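Local coordinates for protein indole-3-acetic acid-amido synthetase GH3.15 (Arabidopsis thaliana, PDB 6E1Q) that conjugates amino acids, chiefly glutamine, to the auxin precursor indole-3-butyric acid and to the herbicide 2,4-DB in an ATP-dependent ligase reaction, at residues 42-47 / 61-66; 69-74 / 102-107; 75-80 / 84-89; 358-363 / 403-408. All blocks are in the same frame, centred on the assembly; numbering follows the deposited sequence. Where two conformers were deposited one is given.

Contact 1 of 4, residues 42-47 / 61-66; sequences TEYLRG and NVPVVT
Y44 reaches from helix 43-49 to P63 and V65 of the loop that follows helix 55-61. Its CB meets nothing of that loop; CG stands anti to the backbone N (chi1 -170°), which directs the ring toward it. Not until OH is the other segment met closely. There the hydroxyl lies 3.7 Å from V65 CG1 and 4.1 Å from V65 CG2, the two side chains approaching from opposite directions, with P63 CG a looser neighbour at 4.4 Å. The polar need of the hydroxyl is met by a water in the plane of the ring: Y44 OH donates to it over 2.6 Å, and the water in turn donates to P63 O at 2.7 Å. The water thus ties helix to loop where no direct hydrogen bond joins them. The next residue, L45, brings CD1 to 4.4 Å from V62 CG2, a loose apolar contact. T42 is the N-cap of this helix, its OG1 accepting from L45 N at 3.1 Å. The Y44 ring is packed edge-to-face against Y73 of helix 67-78 and F48 of its own helix, lies nearly parallel to Y402, and so sits among these helices beside the loop entering strand 404-416.

Contact 2 of 4, residues 69-74 / 102-107; sequences DIRSYI and GGVPKL
I74 and L107 form the centre of this contact, where helix 67-78 lies against strand 105-111. The meeting is more side chain on backbone than side chain on side chain: I74 CD1 comes to 3.2 Å from L107 O, and the CG2 branch to 3.4 Å from that same oxygen. Two methyl groups therefore press on one carbonyl, a tight fit. It depends on the first torsion of I74, which sets CG2 anti to the backbone N and CG1 beside it (chi1 -59°). The closest approach between the side chains themselves is I74 CG2 to L107 CB, 4.3 Å. L107 N is hydrogen-bonded to the hydroxyl of Y67, from the first turn of the same helix, which also packs on I74. Strand 105-111 pairs antiparallel with strand 91-97, and the glycine-rich turn joining them starts at the ATP-binding residues S97 and S98, consistent with the phosphate-binding loop of the ANL adenylating enzymes. R71 extends toward this turn with all its torsions near 180°. G102 is poorly ordered, so the 4.4 Å from R71 NH1 to G102 N is only approximate, and crystal neighbours may influence where R71 and V104 lie. R71 NH2 approaches V104 CG2 obliquely, at 4.3 Å.

Contact 3 of 4, residues 75-80 / 84-89; sequences DRIANG and DLICDR
The guanidinium group of R76 is held by two carboxylates, with NE in a salt bridge to E81 and NH1 in another to E43, while L85 presses a methyl group onto its flat surface. L85 CD1 stands over the centre of one face, 3.4 Å above the plane, and its nearest atom there is R76 CZ at 3.5 Å. The bend of the arginine chain at chi3 (38°) brings that face back over the methyl. L85 CD1 also lies 3.7 Å from R76 CB, and the two side chains cross at about a right angle. With a methionine in place of R76, E43 and E81 would probably lose their shared cation and L85 the flat surface covering its methyl. One residue on, I77 slides past L85 in the opposite direction, its CG1 reaching L85 CD1 at 4.2 Å. Its tip goes to I86 instead: I77 CD1 is 3.7 Å from I86 CD1. I86 can present that methyl because its CG1 is placed between the backbone N and the carbonyl carbon (chi1 65°). Farther along, D88 OD1 accepts from R89 NE at 2.9 Å, a salt bridge tilted from the guanidinium plane. Helix 67-78 ends in a Schellman motif at G80, whose positive phi accompanies two bonds back into the last turn, among them G80 N to I77 O at 3.0 Å, after which the chain turns back alongside the helix.

Contact 4 of 4, residues 358-363 / 403-408; sequences EFLEVE and RYRVGD
E358 and R403 are joined by a bidentate salt bridge, side-on through NE and one terminal nitrogen. R403 NE donates to E358 OE1 over 2.8 Å, nearly straight at 168°, in the guanidinium plane and onto the syn lone pair. The second bond, R403 NH2 to E358 OE2 at 2.8 Å, is more bent and tilted from both planes, which are 27° apart. The bridge spans an antiparallel arrangement in the GH3 central domain in which strand 390-396 runs between strands 356-361 and 404-416. R403 and Y404 both face V395, a G1 beta bulge. R403 also bends at chi3 (79°), turning its guanidinium edge to the carboxylate. K59 makes a further salt bridge with OE2, and R403 NH1 donates to the carbonyl of V62, so the pair is tied to the helix and loop preceding helix 67-78. A leucine at R403 would probably leave E358 without its two-nitrogen partner, its carboxylate freer to turn, and V62 O without this donor. Farther along the strands, R405 is paired chiefly with E392 of the middle strand. L360 reaches over one face of its guanidinium, the side chains crossing obliquely. L360 CD2 stops 3.8 Å from R405 NE and 4.1 Å from R405 CD.

In the fold
Contacts 1, 2 and 3 belong to the GH3 N-terminal domain, contact 4 to the central domain. Contacts 2 and 3 share helix 67-78, and contact 3 is nested inside the loop that contact 2 closes. Contact 1 adjoins contact 3 through a probable hydrogen bond of Y44 N to L85 O (2.7 Å), and contact 4 through V65 O and R405 N (2.8 Å). Contact 2 meets contact 4 where K106 NZ lies 3.2 Å from Y404 OH, while contacts 3 and 4 remain about 10 Å apart at their nearest atoms. Contact 4 contains the ATP-binding D408, and in contact 2 the L107 side chain lies about 7 Å from that of the ATP-binding S97.

Contact 1 of 4, residues 42-47 / 61-66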
loop_
_atom_site.group_PDB
_atom_site.type_symbol
_atom_site.label_atom_id
_atom_site.label_comp_id
_atom_site.label_asym_id
_atom_site.label_seq_id
_atom_site.Cartn_x
_atom_site.Cartn_y
_atom_site.Cartn_z
ATOM N N THR A 42 -24.997 -11.831 18.531
ATOM C CA THR A 42 -25.028 -10.595 17.753
ATOM C C THR A 42 -26.222 -10.615 16.804
ATOM O O THR A 42 -26.705 -11.676 16.394
ATOM C CB THR A 42 -23.746 -10.390 16.935
ATOM O OG1 THR A 42 -23.607 -11.442 15.965
ATOM C CG2 THR A 42 -22.523 -10.330 17.832
ATOM N N GLU A 43 -26.710 -9.427 16.457
ATOM C CA GLU A 43 -27.816 -9.371 15.506
ATOM C C GLU A 43 -27.418 -10.010 14.185
ATOM O O GLU A 43 -28.185 -10.775 13.603
ATOM C CB GLU A 43 -28.263 -7.924 15.287
ATOM C CG GLU A 43 -29.212 -7.780 14.121
ATOM C CD GLU A 43 -29.719 -6.360 13.915
ATOM O OE1 GLU A 43 -29.823 -5.580 14.894
ATOM O OE2 GLU A 43 -30.018 -6.028 12.755
ATOM N N TYR A 44 -26.193 -9.747 13.727
ATOM C CA TYR A 44 -25.765 -10.258 12.426
ATOM C C TYR A 44 -25.714 -11.784 12.408
ATOM O O TYR A 44 -26.296 -12.428 11.527
ATOM C CB TYR A 44 -24.397 -9.676 12.048
ATOM C CG TYR A 44 -24.043 -9.994 10.611
ATOM C CD1 TYR A 44 -24.464 -9.161 9.586
ATOM C CD2 TYR A 44 -23.340 -11.154 10.272
ATOM C CE1 TYR A 44 -24.185 -9.446 8.273
ATOM C CE2 TYR A 44 -23.052 -11.446 8.951
ATOM C CZ TYR A 44 -23.475 -10.578 7.956
ATOM O OH TYR A 44 -23.220 -10.825 6.632
ATOM N N LEU A 45 -25.012 -12.385 13.368
ATOM C CA LEU A 45 -24.776 -13.825 13.293
ATOM C C LEU A 45 -26.031 -14.615 13.632
ATOM O O LEU A 45 -26.322 -15.634 12.992
ATOM C CB LEU A 45 -23.621 -14.217 14.215
ATOM C CG LEU A 45 -22.744 -15.371 13.745
ATOM C CD1 LEU A 45 -22.329 -15.147 12.295
ATOM C CD2 LEU A 45 -21.534 -15.499 14.662
ATOM N N ARG A 46 -26.792 -14.157 14.630
ATOM C CA ARG A 46 -27.974 -14.895 15.061
ATOM C C ARG A 46 -28.996 -14.998 13.934
ATOM O O ARG A 46 -29.702 -16.007 13.818
ATOM C CB ARG A 46 -28.586 -14.228 16.300
ATOM C CG ARG A 46 -30.008 -14.678 16.647
ATOM C CD ARG A 46 -31.000 -13.516 16.608
ATOM N NE ARG A 46 -30.643 -12.462 17.555
ATOM C CZ ARG A 46 -30.905 -11.169 17.379
ATOM N NH1 ARG A 46 -31.521 -10.755 16.280
ATOM N NH2 ARG A 46 -30.536 -10.285 18.297
ATOM N N GLY A 47 -29.068 -13.976 13.079
ATOM C CA GLY A 47 -29.994 -14.007 11.965
ATOM C C GLY A 47 -29.732 -15.124 10.981
ATOM O O GLY A 47 -30.655 -15.552 10.274
ATOM N N ASN A 61 -25.141 -21.480 5.937
ATOM C CA ASN A 61 -26.129 -20.448 6.246
ATOM C C ASN A 61 -25.597 -19.020 6.232
ATOM O O ASN A 61 -26.399 -18.087 6.135
ATOM C CB ASN A 61 -26.759 -20.698 7.620
ATOM C CG ASN A 61 -27.616 -21.935 7.643
ATOM O OD1 ASN A 61 -28.082 -22.397 6.601
ATOM N ND2 ASN A 61 -27.838 -22.479 8.835
ATOM N N VAL A 62 -24.297 -18.815 6.360
ATOM C CA VAL A 62 -23.729 -17.457 6.404
ATOM C C VAL A 62 -23.326 -17.086 4.992
ATOM O O VAL A 62 -22.532 -17.795 4.367
ATOM C CB VAL A 62 -22.538 -17.389 7.369
ATOM C CG1 VAL A 62 -21.861 -16.021 7.279
ATOM C CG2 VAL A 62 -23.004 -17.695 8.802
ATOM N N PRO A 63 -23.845 -15.987 4.439
ATOM C CA PRO A 63 -23.531 -15.638 3.055
ATOM C C PRO A 63 -22.160 -14.997 2.913
ATOM O O PRO A 63 -21.626 -14.363 3.830
ATOM C CB PRO A 63 -24.642 -14.645 2.694
ATOM C CG PRO A 63 -24.893 -13.937 3.990
ATOM C CD PRO A 63 -24.744 -14.996 5.063
ATOM N N VAL A 64 -21.591 -15.165 1.725
ATOM C CA VAL A 64 -20.363 -14.465 1.366
ATOM C C VAL A 64 -20.746 -13.064 0.910
ATOM O O VAL A 64 -21.542 -12.904 -0.019
ATOM C CB VAL A 64 -19.591 -15.223 0.273
ATOM C CG1 VAL A 64 -18.267 -14.529 -0.020
ATOM C CG2 VAL A 64 -19.353 -16.661 0.707
ATOM N N VAL A 65 -20.177 -12.048 1.559
ATOM C CA VAL A 65 -20.647 -10.684 1.393
ATOM C C VAL A 65 -19.499 -9.779 0.981
ATOM O O VAL A 65 -18.323 -10.122 1.124
ATOM C CB VAL A 65 -21.301 -10.153 2.681
ATOM C CG1 VAL A 65 -22.523 -10.972 3.008
ATOM C CG2 VAL A 65 -20.295 -10.184 3.833
ATOM N N THR A 66 -19.867 -8.610 0.457
ATOM C CA THR A 66 -18.963 -7.495 0.215
ATOM C C THR A 66 -19.269 -6.381 1.206
ATOM O O THR A 66 -20.271 -6.423 1.923
ATOM C CB THR A 66 -19.105 -6.943 -1.203
ATOM O OG1 THR A 66 -20.455 -6.497 -1.397
ATOM C CG2 THR A 66 -18.739 -7.995 -2.248
HETATM O O HOH W 1 -21.747 -12.892 6.105
#

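Contact 2 of 4, residues 69-74 / 102-107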
loop_
_atom_site.group_PDB
_atom_site.type_symbol
_atom_site.label_atom_id
_atom_site.label_comp_id
_atom_site.label_asym_id
_atom_site.label_seq_id
_atom_site.Cartn_x
_atom_site.Cartn_y
_atom_site.Cartn_z
ATOM N N ASP A 69 -22.762 -5.046 1.058
ATOM C CA ASP A 69 -23.877 -5.765 1.669
ATOM C C ASP A 69 -23.990 -5.477 3.161
ATOM O O ASP A 69 -25.076 -5.609 3.729
ATOM C CB ASP A 69 -23.741 -7.280 1.464
ATOM C CG ASP A 69 -23.594 -7.678 0.008
ATOM O OD1 ASP A 69 -24.417 -7.256 -0.838
ATOM O OD2 ASP A 69 -22.641 -8.435 -0.285
ATOM N N ILE A 70 -22.891 -5.137 3.827
ATOM C CA ILE A 70 -22.922 -4.970 5.273
ATOM C C ILE A 70 -22.739 -3.522 5.708
ATOM O O ILE A 70 -22.703 -3.252 6.916
ATOM C CB ILE A 70 -21.895 -5.894 5.960
ATOM C CG1 ILE A 70 -20.494 -5.729 5.372
ATOM C CG2 ILE A 70 -22.312 -7.351 5.785
ATOM C CD1 ILE A 70 -19.645 -4.706 6.057
ATOM N N ARG A 71 -22.664 -2.573 4.769
ATOM C CA ARG A 71 -22.429 -1.183 5.152
ATOM C C ARG A 71 -23.484 -0.665 6.129
ATOM O O ARG A 71 -23.176 0.170 7.000
ATOM C CB ARG A 71 -22.397 -0.307 3.903
ATOM C CG ARG A 71 -22.195 1.172 4.169
ATOM C CD ARG A 71 -22.227 1.955 2.861
ATOM N NE ARG A 71 -21.944 3.367 3.098
ATOM C CZ ARG A 71 -21.997 4.300 2.159
ATOM N NH1 ARG A 71 -22.332 3.971 0.911
ATOM N NH2 ARG A 71 -21.717 5.562 2.470
ATOM N N SER A 72 -24.727 -1.143 6.007
ATOM C CA SER A 72 -25.799 -0.619 6.851
ATOM C C SER A 72 -25.541 -0.891 8.332
ATOM O O SER A 72 -25.841 -0.043 9.181
ATOM C CB SER A 72 -27.139 -1.213 6.424
ATOM O OG SER A 72 -27.165 -2.607 6.681
ATOM N N TYR A 73 -25.008 -2.078 8.666
ATOM C CA TYR A 73 -24.635 -2.359 10.051
ATOM C C TYR A 73 -23.613 -1.345 10.558
ATOM O O TYR A 73 -23.727 -0.828 11.676
ATOM C CB TYR A 73 -24.096 -3.798 10.180
ATOM C CG TYR A 73 -25.136 -4.823 9.818
ATOM C CD1 TYR A 73 -26.038 -5.291 10.766
ATOM C CD2 TYR A 73 -25.265 -5.274 8.506
ATOM C CE1 TYR A 73 -27.034 -6.218 10.424
ATOM C CE2 TYR A 73 -26.246 -6.200 8.153
ATOM C CZ TYR A 73 -27.123 -6.674 9.119
ATOM O OH TYR A 73 -28.100 -7.589 8.770
ATOM N N ILE A 74 -22.598 -1.052 9.749
ATOM C CA ILE A 74 -21.571 -0.100 10.169
ATOM C C ILE A 74 -22.171 1.290 10.350
ATOM O O ILE A 74 -21.859 1.996 11.320
ATOM C CB ILE A 74 -20.410 -0.100 9.156
ATOM C CG1 ILE A 74 -19.823 -1.510 9.063
ATOM C CG2 ILE A 74 -19.305 0.890 9.588
ATOM C CD1 ILE A 74 -18.815 -1.678 7.937
ATOM N N GLY A 102 -18.952 3.735 -1.917
ATOM C CA GLY A 102 -18.417 3.929 -3.242
ATOM C C GLY A 102 -18.905 5.334 -3.151
ATOM O O GLY A 102 -20.017 5.461 -2.746
ATOM N N GLY A 103 -18.183 6.389 -3.456
ATOM C CA GLY A 103 -16.825 6.485 -3.899
ATOM C C GLY A 103 -16.041 7.063 -2.734
ATOM O O GLY A 103 -15.126 7.835 -2.889
ATOM N N VAL A 104 -16.442 6.677 -1.550
ATOM C CA VAL A 104 -15.774 7.115 -0.375
ATOM C C VAL A 104 -15.062 5.976 0.322
ATOM O O VAL A 104 -15.331 4.853 0.101
ATOM C CB VAL A 104 -16.756 7.802 0.543
ATOM C CG1 VAL A 104 -17.255 9.051 -0.137
ATOM C CG2 VAL A 104 -17.920 6.890 0.855
ATOM N N PRO A 105 -14.134 6.298 1.165
ATOM C CA PRO A 105 -13.407 5.254 1.887
ATOM C C PRO A 105 -14.354 4.375 2.691
ATOM O O PRO A 105 -15.386 4.826 3.186
ATOM C CB PRO A 105 -12.448 6.047 2.786
ATOM C CG PRO A 105 -12.872 7.504 2.669
ATOM C CD PRO A 105 -13.502 7.617 1.331
ATOM N N LYS A 106 -14.033 3.091 2.751
ATOM C CA LYS A 106 -14.776 2.200 3.621
ATOM C C LYS A 106 -14.440 2.518 5.071
ATOM O O LYS A 106 -13.310 2.886 5.399
ATOM C CB LYS A 106 -14.441 0.733 3.330
ATOM C CG LYS A 106 -14.659 0.238 1.897
ATOM C CD LYS A 106 -14.121 -1.203 1.766
ATOM C CE LYS A 106 -14.405 -1.810 0.396
ATOM N NZ LYS A 106 -14.136 -3.289 0.372
ATOM N N LEU A 107 -15.437 2.387 5.935
ATOM C CA LEU A 107 -15.269 2.512 7.376
ATOM C C LEU A 107 -15.365 1.115 7.976
ATOM O O LEU A 107 -16.390 0.443 7.834
ATOM C CB LEU A 107 -16.321 3.454 7.976
ATOM C CG LEU A 107 -16.335 4.904 7.470
ATOM C CD1 LEU A 107 -17.321 5.731 8.276
ATOM C CD2 LEU A 107 -14.934 5.539 7.533
#

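Contact 3 of 4, residues 75-80 / 84-89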
loop_
_atom_site.group_PDB
_atom_site.type_symbol
_atom_site.label_atom_id
_atom_site.label_comp_id
_atom_site.label_asym_id
_atom_site.label_seq_id
_atom_site.Cartn_x
_atom_site.Cartn_y
_atom_site.Cartn_z
ATOM N N ASP A 75 -23.049 1.704 9.426
ATOM C CA ASP A 75 -23.689 3.010 9.553
ATOM C C ASP A 75 -24.557 3.070 10.808
ATOM O O ASP A 75 -24.586 4.091 11.505
ATOM C CB ASP A 75 -24.525 3.323 8.301
ATOM C CG ASP A 75 -23.668 3.689 7.076
ATOM O OD1 ASP A 75 -22.518 4.168 7.232
ATOM O OD2 ASP A 75 -24.158 3.504 5.941
ATOM N N ARG A 76 -25.274 1.985 11.120
ATOM C CA ARG A 76 -26.115 2.017 12.316
ATOM C C ARG A 76 -25.272 2.105 13.579
ATOM O O ARG A 76 -25.648 2.813 14.526
ATOM C CB ARG A 76 -27.069 0.812 12.371
ATOM C CG ARG A 76 -28.000 0.734 11.144
ATOM C CD ARG A 76 -28.854 -0.534 11.039
ATOM N NE ARG A 76 -29.365 -1.037 12.307
ATOM C CZ ARG A 76 -29.585 -2.319 12.567
ATOM N NH1 ARG A 76 -29.286 -3.250 11.663
ATOM N NH2 ARG A 76 -30.074 -2.676 13.743
ATOM N N ILE A 77 -24.128 1.412 13.619
ATOM C CA ILE A 77 -23.274 1.557 14.794
ATOM C C ILE A 77 -22.730 2.976 14.869
ATOM O O ILE A 77 -22.689 3.595 15.947
ATOM C CB ILE A 77 -22.139 0.515 14.767
ATOM C CG1 ILE A 77 -22.680 -0.888 15.051
ATOM C CG2 ILE A 77 -21.033 0.904 15.750
ATOM C CD1 ILE A 77 -21.819 -2.026 14.456
ATOM N N ALA A 78 -22.314 3.516 13.719
ATOM C CA ALA A 78 -21.831 4.889 13.668
ATOM C C ALA A 78 -22.868 5.859 14.207
ATOM O O ALA A 78 -22.509 6.918 14.752
ATOM C CB ALA A 78 -21.457 5.254 12.231
ATOM N N ASN A 79 -24.150 5.508 14.086
ATOM C CA ASN A 79 -25.233 6.377 14.525
ATOM C C ASN A 79 -25.642 6.159 15.980
ATOM O O ASN A 79 -26.492 6.905 16.496
ATOM C CB ASN A 79 -26.462 6.202 13.632
ATOM C CG ASN A 79 -27.431 7.369 13.778
ATOM O OD1 ASN A 79 -27.051 8.525 13.573
ATOM N ND2 ASN A 79 -28.670 7.074 14.173
ATOM N N GLY A 80 -25.077 5.175 16.663
ATOM C CA GLY A 80 -25.362 4.982 18.077
ATOM C C GLY A 80 -25.906 3.616 18.454
ATOM O O GLY A 80 -26.109 3.367 19.650
ATOM N N ASP A 84 -23.089 -4.912 19.366
ATOM C CA ASP A 84 -23.591 -6.275 19.201
ATOM C C ASP A 84 -24.526 -6.439 18.013
ATOM O O ASP A 84 -25.120 -7.515 17.863
ATOM C CB ASP A 84 -24.276 -6.778 20.487
ATOM C CG ASP A 84 -25.583 -6.052 20.809
ATOM O OD1 ASP A 84 -26.257 -5.530 19.900
ATOM O OD2 ASP A 84 -25.955 -6.028 22.000
ATOM N N LEU A 85 -24.716 -5.407 17.190
ATOM C CA LEU A 85 -25.223 -5.665 15.847
ATOM C C LEU A 85 -24.325 -6.674 15.134
ATOM O O LEU A 85 -24.810 -7.531 14.387
ATOM C CB LEU A 85 -25.288 -4.369 15.029
ATOM C CG LEU A 85 -26.164 -3.196 15.465
ATOM C CD1 LEU A 85 -26.536 -2.297 14.273
ATOM C CD2 LEU A 85 -27.400 -3.661 16.182
ATOM N N ILE A 86 -23.008 -6.573 15.342
ATOM C CA ILE A 86 -22.049 -7.407 14.622
ATOM C C ILE A 86 -20.995 -8.041 15.520
ATOM O O ILE A 86 -20.390 -9.058 15.131
ATOM C CB ILE A 86 -21.349 -6.597 13.499
ATOM C CG1 ILE A 86 -20.507 -5.476 14.120
ATOM C CG2 ILE A 86 -22.350 -6.054 12.502
ATOM C CD1 ILE A 86 -19.659 -4.700 13.140
ATOM N N CYS A 87 -20.725 -7.516 16.710
ATOM C CA CYS A 87 -19.567 -7.942 17.482
ATOM C C CYS A 87 -19.913 -7.975 18.962
ATOM O O CYS A 87 -20.568 -7.064 19.476
ATOM C CB CYS A 87 -18.369 -6.999 17.233
ATOM S SG CYS A 87 -16.808 -7.629 17.872
ATOM N N ASP A 88 -19.466 -9.031 19.645
ATOM C CA ASP A 88 -19.706 -9.171 21.077
ATOM C C ASP A 88 -18.793 -8.292 21.920
ATOM O O ASP A 88 -18.962 -8.240 23.143
ATOM C CB ASP A 88 -19.539 -10.632 21.512
ATOM C CG ASP A 88 -18.077 -11.020 21.739
ATOM O OD1 ASP A 88 -17.209 -10.590 20.952
ATOM O OD2 ASP A 88 -17.792 -11.751 22.715
ATOM N N ARG A 89 -17.822 -7.627 21.314
ATOM C CA ARG A 89 -16.977 -6.692 22.031
ATOM C C ARG A 89 -17.189 -5.280 21.499
ATOM O O ARG A 89 -17.617 -5.097 20.354
ATOM C CB ARG A 89 -15.502 -7.107 21.923
ATOM C CG ARG A 89 -15.170 -8.282 22.859
ATOM C CD ARG A 89 -14.043 -9.169 22.350
ATOM N NE ARG A 89 -14.435 -9.916 21.159
ATOM C CZ ARG A 89 -13.930 -9.700 19.947
ATOM N NH1 ARG A 89 -13.000 -8.769 19.779
ATOM N NH2 ARG A 89 -14.349 -10.416 18.907
#

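Contact 4 of 4, residues 358-363 / 403-408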
loop_
_atom_site.group_PDB
_atom_site.type_symbol
_atom_site.label_atom_id
_atom_site.label_comp_id
_atom_site.label_asym_id
_atom_site.label_seq_id
_atom_site.Cartn_x
_atom_site.Cartn_y
_atom_site.Cartn_z
ATOM N N GLU A 358 -11.135 -18.041 4.228
ATOM C CA GLU A 358 -11.570 -18.829 3.085
ATOM C C GLU A 358 -11.104 -18.159 1.802
ATOM O O GLU A 358 -10.614 -17.026 1.801
ATOM C CB GLU A 358 -13.090 -19.006 3.083
ATOM C CG GLU A 358 -13.607 -19.799 4.278
ATOM C CD GLU A 358 -15.117 -19.755 4.372
ATOM O OE1 GLU A 358 -15.659 -18.680 4.715
ATOM O OE2 GLU A 358 -15.760 -20.792 4.099
ATOM N N PHE A 359 -11.253 -18.872 0.692
ATOM C CA PHE A 359 -10.706 -18.375 -0.564
ATOM C C PHE A 359 -11.675 -18.679 -1.688
ATOM O O PHE A 359 -12.052 -19.834 -1.905
ATOM C CB PHE A 359 -9.322 -18.960 -0.834
ATOM C CG PHE A 359 -8.303 -18.483 0.156
ATOM C CD1 PHE A 359 -8.138 -19.143 1.365
ATOM C CD2 PHE A 359 -7.595 -17.309 -0.067
ATOM C CE1 PHE A 359 -7.247 -18.667 2.312
ATOM C CE2 PHE A 359 -6.698 -16.838 0.865
ATOM C CZ PHE A 359 -6.526 -17.525 2.058
ATOM N N LEU A 360 -12.067 -17.630 -2.383
ATOM C CA LEU A 360 -12.959 -17.726 -3.521
ATOM C C LEU A 360 -12.120 -17.856 -4.788
ATOM O O LEU A 360 -11.294 -16.980 -5.085
ATOM C CB LEU A 360 -13.851 -16.485 -3.542
ATOM C CG LEU A 360 -14.855 -16.226 -4.646
ATOM C CD1 LEU A 360 -15.669 -17.478 -4.942
ATOM C CD2 LEU A 360 -15.741 -15.067 -4.188
ATOM N N GLU A 361 -12.304 -18.963 -5.516
ATOM C CA GLU A 361 -11.627 -19.136 -6.798
ATOM C C GLU A 361 -12.008 -18.004 -7.737
ATOM O O GLU A 361 -13.176 -17.625 -7.828
ATOM C CB GLU A 361 -11.996 -20.476 -7.439
ATOM C CG GLU A 361 -11.600 -21.710 -6.656
ATOM C CD GLU A 361 -11.760 -22.986 -7.474
ATOM O OE1 GLU A 361 -12.680 -23.044 -8.316
ATOM O OE2 GLU A 361 -10.965 -23.930 -7.281
ATOM N N VAL A 362 -11.021 -17.474 -8.450
ATOM C CA VAL A 362 -11.196 -16.262 -9.243
ATOM C C VAL A 362 -11.469 -16.564 -10.711
ATOM O O VAL A 362 -12.389 -15.991 -11.298
ATOM C CB VAL A 362 -9.966 -15.342 -9.079
ATOM C CG1 VAL A 362 -9.930 -14.311 -10.188
ATOM C CG2 VAL A 362 -10.004 -14.685 -7.720
ATOM N N GLU A 363 -10.671 -17.440 -11.321
ATOM C CA GLU A 363 -10.727 -17.737 -12.771
ATOM C C GLU A 363 -10.142 -16.590 -13.590
ATOM O O GLU A 363 -10.876 -15.770 -14.148
ATOM C CB GLU A 363 -12.161 -18.024 -13.255
ATOM C CG GLU A 363 -12.334 -19.330 -13.987
ATOM C CD GLU A 363 -12.090 -20.518 -13.082
ATOM O OE1 GLU A 363 -12.761 -20.604 -12.029
ATOM O OE2 GLU A 363 -11.229 -21.363 -13.417
ATOM N N ARG A 403 -17.232 -13.933 6.628
ATOM C CA ARG A 403 -17.121 -14.358 5.228
ATOM C C ARG A 403 -17.159 -13.160 4.289
ATOM O O ARG A 403 -17.998 -13.052 3.391
ATOM C CB ARG A 403 -18.208 -15.365 4.856
ATOM C CG ARG A 403 -18.393 -16.446 5.897
ATOM C CD ARG A 403 -19.246 -17.574 5.374
ATOM N NE ARG A 403 -18.486 -18.470 4.510
ATOM C CZ ARG A 403 -19.040 -19.354 3.686
ATOM N NH1 ARG A 403 -20.363 -19.453 3.606
ATOM N NH2 ARG A 403 -18.271 -20.135 2.945
ATOM N N TYR A 404 -16.210 -12.263 4.512
ATOM C CA TYR A 404 -16.216 -10.951 3.901
ATOM C C TYR A 404 -15.157 -10.916 2.809
ATOM O O TYR A 404 -14.007 -11.316 3.028
ATOM C CB TYR A 404 -15.963 -9.886 4.975
ATOM C CG TYR A 404 -15.666 -8.488 4.483
ATOM C CD1 TYR A 404 -14.372 -8.127 4.088
ATOM C CD2 TYR A 404 -16.661 -7.506 4.466
ATOM C CE1 TYR A 404 -14.082 -6.829 3.665
ATOM C CE2 TYR A 404 -16.379 -6.205 4.032
ATOM C CZ TYR A 404 -15.091 -5.873 3.641
ATOM O OH TYR A 404 -14.788 -4.589 3.223
ATOM N N ARG A 405 -15.549 -10.446 1.641
ATOM C CA ARG A 405 -14.670 -10.440 0.488
ATOM C C ARG A 405 -13.746 -9.235 0.556
ATOM O O ARG A 405 -14.201 -8.091 0.636
ATOM C CB ARG A 405 -15.491 -10.438 -0.796
ATOM C CG ARG A 405 -16.081 -11.807 -1.099
ATOM C CD ARG A 405 -17.099 -11.713 -2.222
ATOM N NE ARG A 405 -16.445 -11.389 -3.482
ATOM C CZ ARG A 405 -17.096 -11.067 -4.592
ATOM N NH1 ARG A 405 -18.424 -11.034 -4.592
ATOM N NH2 ARG A 405 -16.419 -10.784 -5.698
ATOM N N VAL A 406 -12.447 -9.509 0.510
ATOM C CA VAL A 406 -11.429 -8.500 0.740
ATOM C C VAL A 406 -11.121 -7.707 -0.522
ATOM O O VAL A 406 -10.669 -6.559 -0.433
ATOM C CB VAL A 406 -10.214 -9.235 1.340
ATOM C CG1 VAL A 406 -8.927 -8.546 1.022
ATOM C CG2 VAL A 406 -10.408 -9.378 2.844
ATOM N N GLY A 407 -11.400 -8.262 -1.699
ATOM C CA GLY A 407 -11.223 -7.526 -2.936
ATOM C C GLY A 407 -9.836 -7.596 -3.536
ATOM O O GLY A 407 -9.570 -6.888 -4.513
ATOM N N ASP A 408 -8.932 -8.386 -2.958
ATOM C CA ASP A 408 -7.647 -8.698 -3.563
ATOM C C ASP A 408 -7.730 -10.049 -4.253
ATOM O O ASP A 408 -8.571 -10.884 -3.922
ATOM C CB ASP A 408 -6.525 -8.751 -2.528
ATOM C CG ASP A 408 -6.326 -7.447 -1.797
ATOM O OD1 ASP A 408 -6.560 -6.377 -2.397
ATOM O OD2 ASP A 408 -5.922 -7.509 -0.614
#